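Local coordinates for DUF917 domain-containing protein (Chromobacterium violaceum, PDB 2O3I), which is of unknown function but belongs to the S-methyl thiohydantoin desulfurase-like (DUF917) family, with an N-terminal and a C-terminal family domain, at residues 12-17 and 26-31. The protein carries 2 engineered substitutions. Numbering follows the deposited sequence.
Sequences PLLQGA and GTMISA
Two consecutive helices joined by an eight-residue loop, near the start of the S-Me-THD-like N-terminal domain, bring Leu-14 and Gln-15 of helix 10-19 against Met-28 and Ala-31 in the first turn of helix 28-35. The pair illustrates how neighbouring helices can pack through a handful of side chains, three of them apolar, with the aliphatic stem of Gln-15 as the fourth. The nearest CA atoms across the two segments are those of Leu-14 and Met-28, 6.5 Å apart. Met-28, modelled as selenomethionine, reaches across. Its chain runs extended through chi2 and then bends at chi3 (78°), which turns the terminal methyl over the neighbouring helix. There Met-28 CE meets Leu-14 CD1 at 3.5 Å. The same methyl touches Gln-15 as well, with CE 3.4 Å from Gln-15 CG. Leu-14 and Met-28 cross at about a right angle, and Leu-14 CD1 also lies against the Met-28 stem, 3.8 Å from its CG. Chi1 (60°) sets Leu-14 CG between its own backbone N and carbonyl carbon, and together with chi2 (91°) it directs CD1 to Met-28 and CD2 to Ala-31. The start of the second helix is anchored separately. Thr-27 is its N-cap residue, and its OG1 is hydrogen-bonded to Asn-75, while the backbone N of Met-28 is hydrogen-bonded to Asp-336 OD1. Ala-111 of helix 111-124 packs on both Met-28 and Ala-31, joining a third helix to the pair; all four touching residues are buried. One turn beyond Met-28, Ala-31 CB lies 4.0 Å from Leu-14 CD2 and 4.2 Å from Leu-14 CB.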
# COMPACT_ATOMS: atom_id res chain seq x y z
N PRO A 12 24.02 -26.30 7.36
CA PRO A 12 23.19 -27.51 7.24
C PRO A 12 21.71 -27.20 7.43
O PRO A 12 20.84 -27.85 6.85
CB PRO A 12 23.74 -28.41 8.35
CG PRO A 12 24.28 -27.45 9.35
CD PRO A 12 24.96 -26.41 8.48
N LEU A 13 21.43 -26.19 8.25
CA LEU A 13 20.07 -25.77 8.54
C LEU A 13 19.35 -25.27 7.29
O LEU A 13 18.20 -25.62 7.04
CB LEU A 13 20.09 -24.64 9.59
CG LEU A 13 18.76 -23.98 9.95
CD1 LEU A 13 17.75 -25.01 10.42
CD2 LEU A 13 19.01 -22.93 11.02
N LEU A 14 20.04 -24.46 6.51
CA LEU A 14 19.43 -23.93 5.30
C LEU A 14 19.27 -25.02 4.26
O LEU A 14 18.30 -25.02 3.51
CB LEU A 14 20.26 -22.75 4.77
CG LEU A 14 21.71 -22.95 4.36
CD1 LEU A 14 21.79 -23.32 2.87
CD2 LEU A 14 22.48 -21.65 4.63
N GLN A 15 20.20 -25.97 4.24
CA GLN A 15 20.14 -27.08 3.28
C GLN A 15 18.89 -27.92 3.53
O GLN A 15 18.12 -28.21 2.61
CB GLN A 15 21.36 -27.99 3.42
CG GLN A 15 22.67 -27.38 2.96
CD GLN A 15 23.37 -28.22 1.91
OE1 GLN A 15 24.59 -28.16 1.76
NE2 GLN A 15 22.59 -28.99 1.16
N GLY A 16 18.71 -28.31 4.79
CA GLY A 16 17.57 -29.12 5.16
C GLY A 16 16.27 -28.37 4.94
O GLY A 16 15.31 -28.94 4.42
N ALA A 17 16.26 -27.10 5.32
CA ALA A 17 15.08 -26.25 5.18
C ALA A 17 14.70 -26.07 3.71
O ALA A 17 13.52 -25.94 3.38
CB ALA A 17 15.32 -24.88 5.83
N GLY A 26 12.81 -19.27 -0.37
CA GLY A 26 14.02 -18.47 -0.47
C GLY A 26 15.20 -19.29 -0.93
O GLY A 26 15.31 -20.47 -0.60
N THR A 27 16.09 -18.67 -1.70
CA THR A 27 17.27 -19.35 -2.22
C THR A 27 18.34 -19.57 -1.17
O THR A 27 18.48 -18.77 -0.24
CB THR A 27 17.93 -18.56 -3.36
OG1 THR A 27 18.51 -17.37 -2.82
CG2 THR A 27 16.90 -18.18 -4.43
N MSE A 28 19.09 -20.65 -1.33
CA MSE A 28 20.18 -20.95 -0.42
C MSE A 28 21.24 -19.88 -0.65
O MSE A 28 22.01 -19.54 0.25
CB MSE A 28 20.76 -22.34 -0.73
CG MSE A 28 19.84 -23.48 -0.35
SE MSE A 28 20.43 -25.17 -1.07
CE MSE A 28 21.86 -25.58 0.16
N ILE A 29 21.25 -19.34 -1.86
CA ILE A 29 22.20 -18.31 -2.23
C ILE A 29 22.10 -17.11 -1.29
O ILE A 29 23.09 -16.69 -0.70
CB ILE A 29 21.95 -17.84 -3.67
CG1 ILE A 29 21.98 -19.07 -4.60
CG2 ILE A 29 23.00 -16.80 -4.06
CD1 ILE A 29 21.60 -18.78 -6.05
N SER A 30 20.89 -16.58 -1.14
CA SER A 30 20.68 -15.44 -0.26
C SER A 30 20.80 -15.87 1.21
O SER A 30 21.18 -15.07 2.05
CB SER A 30 19.31 -14.80 -0.51
OG SER A 30 18.25 -15.59 -0.02
N ALA A 31 20.49 -17.12 1.50
CA ALA A 31 20.59 -17.62 2.87
C ALA A 31 22.07 -17.70 3.26
O ALA A 31 22.43 -17.36 4.39
CB ALA A 31 19.94 -18.99 3.00